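Long-range contacts in chitin elicitor receptor kinase 1 (Arabidopsis thaliana, PDB 4EBZ), which probably senses chitin at the plant cell surface, binding its N-acetylglucosamine oligomers through LysM domains and signalling through its kinase: residues Val144-Arg149 with Gly182-Pro187; Asn78-Val83 with Ser120-Val125; Asp87-Val92 with Phe112-Ile117. All coordinates share one frame; numbering follows the deposited sequence.

Interaction 1: residues Val144-Arg149 with Gly182-Pro187; sequences VTYPLR and GIVYVP. With NAG (2-acetamido-2-deoxy-beta-D-glucopyranose), chain C.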
loop_
_atom_site.group_PDB
_atom_site.type_symbol
_atom_site.label_atom_id
_atom_site.label_comp_id
_atom_site.label_asym_id
_atom_site.label_seq_id
_atom_site.Cartn_x
_atom_site.Cartn_y
_atom_site.Cartn_z
ATOM N N VAL A 144 4.862 5.563 2.098
ATOM C CA VAL A 144 4.484 4.166 1.978
ATOM C C VAL A 144 3.344 3.892 2.942
ATOM O O VAL A 144 3.426 4.188 4.147
ATOM C CB VAL A 144 5.666 3.231 2.373
ATOM C CG1 VAL A 144 5.253 1.781 2.310
ATOM C CG2 VAL A 144 6.927 3.505 1.516
ATOM N N THR A 145 2.273 3.313 2.403
ATOM C CA THR A 145 1.196 2.774 3.199
ATOM C C THR A 145 1.646 1.390 3.653
ATOM O O THR A 145 1.745 0.460 2.846
ATOM C CB THR A 145 -0.074 2.686 2.346
ATOM O OG1 THR A 145 -0.468 4.018 2.002
ATOM C CG2 THR A 145 -1.219 2.038 3.170
ATOM N N TYR A 146 1.957 1.274 4.941
ATOM C CA TYR A 146 2.690 0.119 5.468
ATOM C C TYR A 146 1.875 -0.675 6.500
ATOM O O TYR A 146 1.727 -0.257 7.641
ATOM C CB TYR A 146 4.006 0.633 6.087
ATOM C CG TYR A 146 4.992 -0.434 6.558
ATOM C CD1 TYR A 146 6.153 -0.711 5.836
ATOM C CD2 TYR A 146 4.761 -1.145 7.729
ATOM C CE1 TYR A 146 7.064 -1.660 6.270
ATOM C CE2 TYR A 146 5.659 -2.111 8.175
ATOM C CZ TYR A 146 6.809 -2.351 7.452
ATOM O OH TYR A 146 7.705 -3.297 7.895
ATOM N N PRO A 147 1.343 -1.843 6.100
ATOM C CA PRO A 147 0.592 -2.645 7.071
ATOM C C PRO A 147 1.547 -3.328 8.036
ATOM O O PRO A 147 2.461 -4.019 7.604
ATOM C CB PRO A 147 -0.151 -3.684 6.190
ATOM C CG PRO A 147 -0.146 -3.068 4.780
ATOM C CD PRO A 147 1.180 -2.332 4.715
ATOM N N LEU A 148 1.338 -3.102 9.330
ATOM C CA LEU A 148 2.219 -3.624 10.375
ATOM C C LEU A 148 2.051 -5.131 10.530
ATOM O O LEU A 148 0.943 -5.656 10.401
ATOM C CB LEU A 148 1.884 -2.963 11.719
ATOM C CG LEU A 148 2.258 -1.495 11.864
ATOM C CD1 LEU A 148 1.704 -0.944 13.219
ATOM C CD2 LEU A 148 3.796 -1.323 11.782
ATOM N N ARG A 149 3.154 -5.816 10.832
ATOM C CA ARG A 149 3.137 -7.247 11.127
ATOM C C ARG A 149 3.787 -7.484 12.506
ATOM O O ARG A 149 4.531 -6.632 12.992
ATOM C CB ARG A 149 3.861 -8.047 10.017
ATOM C CG ARG A 149 3.095 -8.040 8.693
ATOM C CD ARG A 149 3.847 -8.876 7.627
ATOM N NE ARG A 149 4.286 -10.142 8.208
ATOM C CZ ARG A 149 3.550 -11.243 8.257
ATOM N NH1 ARG A 149 2.335 -11.270 7.718
ATOM N NH2 ARG A 149 4.042 -12.333 8.844
ATOM N N GLY A 182 -2.950 -3.074 11.498
ATOM C CA GLY A 182 -3.260 -1.722 11.072
ATOM C C GLY A 182 -2.147 -1.134 10.220
ATOM O O GLY A 182 -1.188 -1.819 9.900
ATOM N N ILE A 183 -2.283 0.123 9.816
ATOM C CA ILE A 183 -1.273 0.685 8.933
ATOM C C ILE A 183 -0.559 1.876 9.561
ATOM O O ILE A 183 -1.110 2.556 10.402
ATOM C CB ILE A 183 -1.799 1.063 7.539
ATOM C CG1 ILE A 183 -2.661 2.287 7.606
ATOM C CG2 ILE A 183 -2.517 -0.141 6.813
ATOM C CD1 ILE A 183 -2.285 3.261 6.562
ATOM N N VAL A 184 0.682 2.099 9.134
ATOM C CA VAL A 184 1.382 3.342 9.440
ATOM C C VAL A 184 1.883 3.898 8.107
ATOM O O VAL A 184 2.021 3.142 7.112
ATOM C CB VAL A 184 2.581 3.116 10.403
ATOM C CG1 VAL A 184 2.078 2.795 11.832
ATOM C CG2 VAL A 184 3.506 1.999 9.872
ATOM N N TYR A 185 2.133 5.207 8.086
ATOM C CA TYR A 185 2.691 5.849 6.902
ATOM C C TYR A 185 4.157 6.129 7.140
ATOM O O TYR A 185 4.500 6.791 8.131
ATOM C CB TYR A 185 1.973 7.162 6.646
ATOM C CG TYR A 185 0.500 6.947 6.409
ATOM C CD1 TYR A 185 0.061 6.291 5.276
ATOM C CD2 TYR A 185 -0.442 7.381 7.337
ATOM C CE1 TYR A 185 -1.297 6.090 5.053
ATOM C CE2 TYR A 185 -1.791 7.179 7.136
ATOM C CZ TYR A 185 -2.210 6.532 5.988
ATOM O OH TYR A 185 -3.555 6.332 5.778
ATOM N N VAL A 186 4.993 5.651 6.220
ATOM C CA VAL A 186 6.446 5.743 6.326
ATOM C C VAL A 186 7.009 6.450 5.097
ATOM O O VAL A 186 6.699 6.055 3.989
ATOM C CB VAL A 186 7.013 4.313 6.335
ATOM C CG1 VAL A 186 8.544 4.298 6.409
ATOM C CG2 VAL A 186 6.349 3.497 7.488
ATOM N N PRO A 187 7.838 7.485 5.290
ATOM C CA PRO A 187 8.374 8.163 4.105
ATOM C C PRO A 187 9.084 7.186 3.184
ATOM O O PRO A 187 9.819 6.301 3.650
ATOM C CB PRO A 187 9.366 9.171 4.699
ATOM C CG PRO A 187 8.838 9.470 6.018
ATOM C CD PRO A 187 8.233 8.168 6.537
HETATM C C1 NAG C . -2.908 -9.736 7.242
HETATM C C2 NAG C . -1.736 -10.681 6.923
HETATM C C3 NAG C . -2.053 -12.096 7.410
HETATM C C4 NAG C . -2.585 -12.135 8.834
HETATM C C5 NAG C . -3.683 -11.085 8.981
HETATM C C6 NAG C . -4.208 -11.012 10.413
HETATM C C7 NAG C . -0.236 -10.523 4.979
HETATM C C8 NAG C . -0.091 -10.695 3.487
HETATM N N2 NAG C . -1.452 -10.731 5.493
HETATM O O3 NAG C . -0.939 -12.950 7.237
HETATM O O4 NAG C . -3.151 -13.411 9.066
HETATM O O5 NAG C . -3.115 -9.829 8.644
HETATM O O6 NAG C . -3.077 -10.827 11.240
HETATM O O7 NAG C . 0.754 -10.206 5.639
HETATM O O HOH W 1 -1.528 -4.886 9.250
#
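Val144 and Tyr146 trade backbone hydrogen bonds in both directions with Val186 and Val184, joining the two antiparallel strands of a LysM domain. Val144 N to Val186 O, at 2.7 Å, is the shortest of these bonds and nearly straight. A fifth lies past the end of strand 143-147, where Leu148 N meets Gly182 O at 2.9 Å. Pro147 sits in a non-hydrogen-bonded pair with Ile183, so its lack of an N-H costs this pairing nothing. A water donates to both Leu148 O and Gly182 O, and between the amide bonds Val144 O also receives the CA-H of Tyr185 (Tyr185 CA to Val144 O 3.3 Å).

Side-chain packing differs on the two faces. With CG anti to the backbone N (chi1 -173°), the Tyr146 ring runs alongside Val184, its CD2 4.0 Å from Val184 CG2, while Tyr146 CB rests on Val186 CG2. Leu148 crosses Val184 at about a right angle, its CD2 3.8 Å from Val184 CG2 and its CD1 close to the other branch. Ile157 of helix 154-161 packs on Tyr146, Leu148 and Val186. On the other face Thr145 lies beside Tyr185, with Thr145 OG1 in the plane of the ring and 3.8 Å from Tyr185 CE1; Thr145 CG2 touches Ile183 CD1.

The polar ends find partners beyond the two strands: Thr145 OG1 at Asn128 O, Tyr146 OH at Asp152. Arg149 NH1 donates to O7 of an N-acetylglucosamine (chain C), which lies at the guanidinium edge, and Arg149 NE forms a salt bridge with Glu151. The chemistry thus implies a division of labour, in which main-chain bonds set the register, aliphatic branches seal the helix-facing side, and charged or hydroxyl groups bind to structures beyond the pair.

Interaction 2: residues Asn78-Val83 with Ser120-Val125; sequences NFSYSV and SATLNV. With NAG (2-acetamido-2-deoxy-beta-D-glucopyranose), chain E.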
loop_
_atom_site.group_PDB
_atom_site.type_symbol
_atom_site.label_atom_id
_atom_site.label_comp_id
_atom_site.label_asym_id
_atom_site.label_seq_id
_atom_site.Cartn_x
_atom_site.Cartn_y
_atom_site.Cartn_z
ATOM N N ASN A 78 -9.054 4.262 -5.029
ATOM C CA ASN A 78 -9.943 3.129 -5.326
ATOM C C ASN A 78 -9.286 2.201 -6.388
ATOM O O ASN A 78 -9.227 2.566 -7.566
ATOM C CB ASN A 78 -11.253 3.636 -5.938
ATOM C CG ASN A 78 -12.067 4.500 -4.997
ATOM O OD1 ASN A 78 -11.975 4.385 -3.770
ATOM N ND2 ASN A 78 -12.900 5.387 -5.598
ATOM N N PHE A 79 -8.797 1.029 -5.973
ATOM C CA PHE A 79 -8.440 -0.036 -6.897
ATOM C C PHE A 79 -9.701 -0.772 -7.312
ATOM O O PHE A 79 -10.765 -0.584 -6.719
ATOM C CB PHE A 79 -7.458 -1.012 -6.236
ATOM C CG PHE A 79 -6.111 -0.388 -5.935
ATOM C CD1 PHE A 79 -5.178 -0.179 -6.962
ATOM C CD2 PHE A 79 -5.779 -0.025 -4.626
ATOM C CE1 PHE A 79 -3.915 0.403 -6.695
ATOM C CE2 PHE A 79 -4.533 0.574 -4.338
ATOM C CZ PHE A 79 -3.593 0.778 -5.378
ATOM N N SER A 80 -9.573 -1.582 -8.366
ATOM C CA SER A 80 -10.679 -2.434 -8.803
ATOM C C SER A 80 -10.195 -3.866 -8.786
ATOM O O SER A 80 -9.082 -4.145 -9.219
ATOM C CB SER A 80 -11.084 -2.066 -10.221
ATOM O OG SER A 80 -11.578 -0.747 -10.234
ATOM N N TYR A 81 -11.023 -4.774 -8.282
ATOM C CA TYR A 81 -10.642 -6.176 -8.155
ATOM C C TYR A 81 -11.700 -7.073 -8.791
ATOM O O TYR A 81 -12.855 -6.972 -8.451
ATOM C CB TYR A 81 -10.428 -6.544 -6.672
ATOM C CG TYR A 81 -10.149 -8.012 -6.487
ATOM C CD1 TYR A 81 -8.918 -8.544 -6.843
ATOM C CD2 TYR A 81 -11.131 -8.880 -6.010
ATOM C CE1 TYR A 81 -8.660 -9.900 -6.716
ATOM C CE2 TYR A 81 -10.895 -10.239 -5.881
ATOM C CZ TYR A 81 -9.647 -10.745 -6.238
ATOM O OH TYR A 81 -9.399 -12.098 -6.120
ATOM N N SER A 82 -11.295 -7.944 -9.730
ATOM C CA SER A 82 -12.194 -8.930 -10.319
ATOM C C SER A 82 -12.259 -10.187 -9.455
ATOM O O SER A 82 -11.245 -10.841 -9.195
ATOM C CB SER A 82 -11.699 -9.296 -11.725
ATOM O OG SER A 82 -11.683 -8.145 -12.550
ATOM N N VAL A 83 -13.456 -10.507 -8.991
ATOM C CA VAL A 83 -13.674 -11.597 -8.053
ATOM C C VAL A 83 -13.430 -12.973 -8.692
ATOM O O VAL A 83 -13.789 -13.203 -9.840
ATOM C CB VAL A 83 -15.116 -11.493 -7.474
ATOM C CG1 VAL A 83 -15.516 -12.745 -6.708
ATOM C CG2 VAL A 83 -15.216 -10.204 -6.592
ATOM N N SER A 120 -16.912 -12.892 -11.206
ATOM C CA SER A 120 -16.736 -11.778 -12.140
ATOM C C SER A 120 -17.371 -10.431 -11.719
ATOM O O SER A 120 -17.310 -9.462 -12.472
ATOM C CB SER A 120 -17.170 -12.174 -13.557
ATOM O OG SER A 120 -16.206 -13.028 -14.157
ATOM N N ALA A 121 -17.958 -10.357 -10.527
ATOM C CA ALA A 121 -18.182 -9.042 -9.940
ATOM C C ALA A 121 -16.847 -8.289 -9.862
ATOM O O ALA A 121 -15.780 -8.906 -9.784
ATOM C CB ALA A 121 -18.778 -9.164 -8.544
ATOM N N THR A 122 -16.925 -6.961 -9.884
ATOM C CA THR A 122 -15.764 -6.099 -9.575
ATOM C C THR A 122 -15.990 -5.485 -8.213
ATOM O O THR A 122 -17.079 -4.970 -7.933
ATOM C CB THR A 122 -15.659 -4.961 -10.590
ATOM O OG1 THR A 122 -15.528 -5.524 -11.903
ATOM C CG2 THR A 122 -14.433 -4.114 -10.318
ATOM N N LEU A 123 -14.957 -5.529 -7.377
ATOM C CA LEU A 123 -14.984 -4.796 -6.114
ATOM C C LEU A 123 -14.229 -3.485 -6.217
ATOM O O LEU A 123 -13.164 -3.398 -6.829
ATOM C CB LEU A 123 -14.354 -5.629 -4.986
ATOM C CG LEU A 123 -15.009 -6.989 -4.734
ATOM C CD1 LEU A 123 -14.363 -7.638 -3.488
ATOM C CD2 LEU A 123 -16.562 -6.911 -4.611
ATOM N N ASN A 124 -14.787 -2.472 -5.560
ATOM C CA ASN A 124 -14.110 -1.208 -5.314
ATOM C C ASN A 124 -13.304 -1.375 -4.016
ATOM O O ASN A 124 -13.868 -1.660 -2.954
ATOM C CB ASN A 124 -15.190 -0.124 -5.166
ATOM C CG ASN A 124 -14.622 1.261 -5.000
ATOM O OD1 ASN A 124 -13.800 1.493 -4.136
ATOM N ND2 ASN A 124 -15.053 2.185 -5.852
ATOM N N VAL A 125 -11.976 -1.217 -4.108
ATOM C CA VAL A 125 -11.089 -1.535 -2.986
ATOM C C VAL A 125 -10.324 -0.262 -2.593
ATOM O O VAL A 125 -9.505 0.225 -3.378
ATOM C CB VAL A 125 -10.060 -2.642 -3.396
ATOM C CG1 VAL A 125 -9.082 -2.954 -2.223
ATOM C CG2 VAL A 125 -10.780 -3.922 -3.876
HETATM C C1 NAG E . -14.010 5.872 -4.818
HETATM C C2 NAG E . -14.357 7.248 -5.418
HETATM C C3 NAG E . -15.576 7.822 -4.684
HETATM C C4 NAG E . -16.731 6.809 -4.731
HETATM C C5 NAG E . -16.287 5.415 -4.290
HETATM C C6 NAG E . -17.440 4.417 -4.528
HETATM C C7 NAG E . -12.887 8.939 -6.454
HETATM C C8 NAG E . -11.699 9.852 -6.300
HETATM N N2 NAG E . -13.222 8.175 -5.412
HETATM O O3 NAG E . -15.974 8.997 -5.357
HETATM O O4 NAG E . -17.831 7.186 -3.925
HETATM O O5 NAG E . -15.149 5.040 -5.045
HETATM O O6 NAG E . -17.708 4.214 -5.928
HETATM O O7 NAG E . -13.487 8.944 -7.514
HETATM O O HOH W 2 -13.546 -6.211 -13.359
#
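The antiparallel strand pair that frames the second LysM-type unit of this ectodomain is built here from Phe79 and Tyr81 against Val125 and Leu123. Each of the two facing couples is closed by two backbone hydrogen bonds, and Val83 N extends the series to Ala121 O at 2.9 Å. On the buried face Val83 CG2 lies 3.7 Å from Leu123 CG, the two side chains meeting at a slant, and Tyr81 CB sits 3.8 Å from Val125 CG2. The Tyr81 hydroxyl turns elsewhere, to Asp87.

The opposite face is polar. A water links Ser82 OG and Thr122 OG1. Asn78 is glycosylated, its ND2 bonded to C1 of an N-acetylglucosamine (chain E), and Asn124 ND2 donates to the ring oxygen O5 of that sugar at 3.0 Å. Asn124 gets there with CG anti to the backbone N (chi1 -176°). The two amide planes stand 68° apart, and Asn78 OD1 and Asn124 OD1, both acceptors, come within 3.4 Å; Arg109 reconciles them, bonding Asn124 OD1 through NE and, weakly, Asn78 OD1 through NH1. Two such strands bracketing a pair of helices are the hallmark of the LysM beta-alpha-alpha-beta fold.

Interaction 3: residues Asp87-Val92 with Phe112-Ile117; sequences DTYERV and FPATNI. With NAG (2-acetamido-2-deoxy-beta-D-glucopyranose), chain F; NAG (2-acetamido-2-deoxy-beta-D-glucopyranose), chain B; NAG (2-acetamido-2-deoxy-beta-D-glucopyranose), chain D.
Phe112 receives the phenol of Tyr89: Tyr89 OH donates to Phe112 O at 2.7 Å, the carbonyl oxygen lying in the plane of the tyrosine ring at its edge. The two side chains meet at about a right angle, with the hydroxyl also at the edge of the phenylalanine ring. Pro113 contributes its carbonyl to Asn116 N, closing a turn. Ala114 follows beside the tyrosine, its CB 4.0 Å from Tyr89 CD2, while its carbonyl faces the ligand.

Three N-acetylglucosamines (chains B, F and D), linked O4 to C1, are consecutive units of a chitin chain lying along this loop. Ala114 O accepts from O6 of the chain F sugar at 2.7 Å and from a water that itself takes the Tyr89 N-H. Thr115 brings CG2 near O4 of the chain B sugar. At Ile117 the main chain grips the sugar chain twice: N donates to the same chain F O6 at 2.9 Å, and O accepts from N2 of the chain D sugar at 2.8 Å. Its side chain turns back, placing CD1 over the centre of the Tyr89 ring, 3.6 Å from the centroid and 4° off the normal, a CH-pi contact. From the helix start, capped by Thr88, Glu90 N donates to O7 of the chain B sugar.

A leucine at Tyr89 would probably leave Phe112 O without its hydroxyl donor and Ile117 CD1 without a ring face, freeing the sugar-binding loop to shift.

Tyr89 also packs on Leu106 and Gln107 of helix 103-109 and on Leu123 of strand 122-128, so the sugar-binding site lies between the start of helix 89-96 and the loop leading into that strand.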
loop_
_atom_site.group_PDB
_atom_site.type_symbol
_atom_site.label_atom_id
_atom_site.label_comp_id
_atom_site.label_asym_id
_atom_site.label_seq_id
_atom_site.Cartn_x
_atom_site.Cartn_y
_atom_site.Cartn_z
ATOM N N ASP A 87 -13.385 -16.306 -3.308
ATOM C CA ASP A 87 -13.041 -15.030 -2.703
ATOM C C ASP A 87 -14.103 -14.650 -1.660
ATOM O O ASP A 87 -15.308 -14.914 -1.846
ATOM C CB ASP A 87 -12.960 -13.934 -3.762
ATOM C CG ASP A 87 -11.642 -13.934 -4.528
ATOM O OD1 ASP A 87 -10.678 -14.625 -4.103
ATOM O OD2 ASP A 87 -11.575 -13.225 -5.565
ATOM N N THR A 88 -13.667 -14.025 -0.570
ATOM C CA THR A 88 -14.584 -13.436 0.416
ATOM C C THR A 88 -14.065 -12.052 0.773
ATOM O O THR A 88 -12.903 -11.742 0.521
ATOM C CB THR A 88 -14.666 -14.254 1.716
ATOM O OG1 THR A 88 -13.381 -14.278 2.343
ATOM C CG2 THR A 88 -15.161 -15.692 1.442
ATOM N N TYR A 89 -14.893 -11.205 1.370
ATOM C CA TYR A 89 -14.382 -9.886 1.740
ATOM C C TYR A 89 -13.197 -9.991 2.719
ATOM O O TYR A 89 -12.242 -9.226 2.636
ATOM C CB TYR A 89 -15.476 -9.015 2.361
ATOM C CG TYR A 89 -16.552 -8.544 1.394
ATOM C CD1 TYR A 89 -16.220 -7.790 0.281
ATOM C CD2 TYR A 89 -17.905 -8.793 1.642
ATOM C CE1 TYR A 89 -17.185 -7.305 -0.574
ATOM C CE2 TYR A 89 -18.889 -8.321 0.781
ATOM C CZ TYR A 89 -18.512 -7.562 -0.334
ATOM O OH TYR A 89 -19.474 -7.082 -1.210
ATOM N N GLU A 90 -13.261 -10.942 3.641
ATOM C CA GLU A 90 -12.148 -11.154 4.568
ATOM C C GLU A 90 -10.878 -11.532 3.807
ATOM O O GLU A 90 -9.813 -10.932 3.993
ATOM C CB GLU A 90 -12.476 -12.251 5.596
ATOM C CG GLU A 90 -11.293 -12.459 6.553
ATOM C CD GLU A 90 -11.365 -13.748 7.353
ATOM O OE1 GLU A 90 -12.012 -14.708 6.888
ATOM O OE2 GLU A 90 -10.764 -13.797 8.450
ATOM N N ARG A 91 -10.984 -12.527 2.928
ATOM C CA ARG A 91 -9.808 -12.976 2.176
ATOM C C ARG A 91 -9.283 -11.907 1.251
ATOM O O ARG A 91 -8.075 -11.736 1.130
ATOM C CB ARG A 91 -10.097 -14.258 1.370
ATOM C CG ARG A 91 -10.100 -15.513 2.245
ATOM C CD ARG A 91 -10.216 -16.806 1.433
ATOM N NE ARG A 91 -9.924 -16.631 0.010
ATOM C CZ ARG A 91 -10.000 -17.609 -0.891
ATOM N NH1 ARG A 91 -10.345 -18.835 -0.516
ATOM N NH2 ARG A 91 -9.732 -17.366 -2.170
ATOM N N VAL A 92 -10.175 -11.198 0.567
ATOM C CA VAL A 92 -9.694 -10.106 -0.277
ATOM C C VAL A 92 -8.881 -9.071 0.513
ATOM O O VAL A 92 -7.857 -8.576 0.036
ATOM C CB VAL A 92 -10.847 -9.463 -1.070
ATOM C CG1 VAL A 92 -10.362 -8.226 -1.820
ATOM C CG2 VAL A 92 -11.449 -10.517 -2.068
ATOM N N PHE A 112 -22.571 -6.150 -2.661
ATOM C CA PHE A 112 -22.857 -7.581 -2.623
ATOM C C PHE A 112 -22.872 -8.093 -1.174
ATOM O O PHE A 112 -21.987 -7.784 -0.390
ATOM C CB PHE A 112 -21.802 -8.350 -3.460
ATOM C CG PHE A 112 -21.496 -7.703 -4.781
ATOM C CD1 PHE A 112 -22.381 -7.829 -5.840
ATOM C CD2 PHE A 112 -20.317 -6.974 -4.966
ATOM C CE1 PHE A 112 -22.127 -7.207 -7.064
ATOM C CE2 PHE A 112 -20.055 -6.351 -6.180
ATOM C CZ PHE A 112 -20.959 -6.477 -7.235
ATOM N N PRO A 113 -23.872 -8.901 -0.814
ATOM C CA PRO A 113 -23.868 -9.479 0.540
ATOM C C PRO A 113 -22.639 -10.361 0.696
ATOM O O PRO A 113 -22.220 -10.976 -0.289
ATOM C CB PRO A 113 -25.123 -10.368 0.555
ATOM C CG PRO A 113 -25.917 -9.976 -0.648
ATOM C CD PRO A 113 -24.951 -9.434 -1.658
ATOM N N ALA A 114 -22.062 -10.441 1.889
ATOM C CA ALA A 114 -20.840 -11.228 2.051
ATOM C C ALA A 114 -20.943 -12.662 1.513
ATOM O O ALA A 114 -19.985 -13.191 0.948
ATOM C CB ALA A 114 -20.410 -11.251 3.514
ATOM N N THR A 115 -22.094 -13.303 1.702
ATOM C CA THR A 115 -22.213 -14.709 1.323
ATOM C C THR A 115 -22.693 -14.924 -0.107
ATOM O O THR A 115 -22.938 -16.058 -0.516
ATOM C CB THR A 115 -23.118 -15.473 2.283
ATOM O OG1 THR A 115 -24.439 -14.917 2.217
ATOM C CG2 THR A 115 -22.545 -15.381 3.707
ATOM N N ASN A 116 -22.815 -13.845 -0.877
ATOM C CA ASN A 116 -23.001 -13.993 -2.320
ATOM C C ASN A 116 -22.357 -12.881 -3.123
ATOM O O ASN A 116 -23.033 -12.060 -3.738
ATOM C CB ASN A 116 -24.457 -14.175 -2.741
ATOM C CG ASN A 116 -24.576 -14.658 -4.197
ATOM O OD1 ASN A 116 -23.584 -15.080 -4.811
ATOM N ND2 ASN A 116 -25.770 -14.580 -4.750
ATOM N N ILE A 117 -21.040 -12.872 -3.108
ATOM C CA ILE A 117 -20.293 -12.061 -4.057
ATOM C C ILE A 117 -20.230 -12.872 -5.348
ATOM O O ILE A 117 -19.623 -13.940 -5.367
ATOM C CB ILE A 117 -18.883 -11.806 -3.558
ATOM C CG1 ILE A 117 -18.938 -11.142 -2.172
ATOM C CG2 ILE A 117 -18.115 -10.885 -4.538
ATOM C CD1 ILE A 117 -17.571 -11.027 -1.511
HETATM C C1 NAG F . -18.983 -17.684 1.764
HETATM C C2 NAG F . -20.154 -18.571 1.344
HETATM C C3 NAG F . -20.009 -18.934 -0.124
HETATM C C4 NAG F . -19.870 -17.656 -0.939
HETATM C C5 NAG F . -18.761 -16.758 -0.381
HETATM C C6 NAG F . -18.589 -15.432 -1.144
HETATM C C7 NAG F . -21.128 -19.897 3.136
HETATM C C8 NAG F . -21.014 -21.113 4.012
HETATM N N2 NAG F . -20.242 -19.781 2.147
HETATM O O3 NAG F . -21.145 -19.674 -0.552
HETATM O O4 NAG F . -19.560 -18.027 -2.259
HETATM O O5 NAG F . -19.003 -16.491 0.986
HETATM O O6 NAG F . -19.803 -14.716 -1.229
HETATM O O7 NAG F . -22.010 -19.065 3.350
HETATM C C1 NAG B . -17.095 -15.659 6.241
HETATM C C2 NAG B . -17.216 -14.738 5.024
HETATM C C3 NAG B . -18.316 -15.234 4.074
HETATM C C4 NAG B . -18.123 -16.713 3.761
HETATM C C5 NAG B . -17.919 -17.519 5.044
HETATM C C6 NAG B . -17.595 -18.971 4.709
HETATM C C7 NAG B . -16.648 -12.380 5.146
HETATM C C8 NAG B . -17.025 -10.985 5.566
HETATM N N2 NAG B . -17.485 -13.372 5.477
HETATM O O1 NAG B . -16.023 -15.261 7.068
HETATM O O3 NAG B . -18.292 -14.518 2.847
HETATM O O4 NAG B . -19.273 -17.214 3.104
HETATM O O5 NAG B . -16.873 -16.989 5.837
HETATM O O6 NAG B . -17.759 -19.741 5.878
HETATM O O7 NAG B . -15.613 -12.599 4.519
HETATM C C1 NAG D . -20.488 -17.661 -3.323
HETATM C C2 NAG D . -19.801 -17.657 -4.689
HETATM C C3 NAG D . -20.836 -17.537 -5.804
HETATM C C4 NAG D . -21.911 -18.595 -5.609
HETATM C C5 NAG D . -22.478 -18.617 -4.204
HETATM C C6 NAG D . -23.379 -19.847 -4.084
HETATM C C7 NAG D . -17.549 -16.801 -4.717
HETATM C C8 NAG D . -16.693 -15.580 -4.908
HETATM N N2 NAG D . -18.857 -16.560 -4.746
HETATM O O3 NAG D . -20.239 -17.751 -7.062
HETATM O O4 NAG D . -22.994 -18.391 -6.497
HETATM O O5 NAG D . -21.464 -18.686 -3.224
HETATM O O6 NAG D . -24.180 -19.613 -2.958
HETATM O O7 NAG D . -17.059 -17.930 -4.544
HETATM O O HOH W 3 -17.550 -12.154 1.860
#

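How the interactions relate
Interactions 2 and 3 belong to one LysM-type unit and interaction 1 to the next, illustrating how one sheet can carry repeated modules. Along the chain 87-92 and 112-117 fall between the strands paired in interaction 2, and the whole unit ends before interaction 1 begins. Interactions 2 and 3, with centres 11 Å apart, touch: Ala121 packs on the Phe112 ring, and Val83 on Ile117, so the strand pair backs the chitin-binding loops. Interaction 1 lies 22 Å from interaction 2 between centres, without contact. Its strands share the mixed sheet, strands 122-128 and 183-187 forming opposite borders, which ties both modules into one ectodomain.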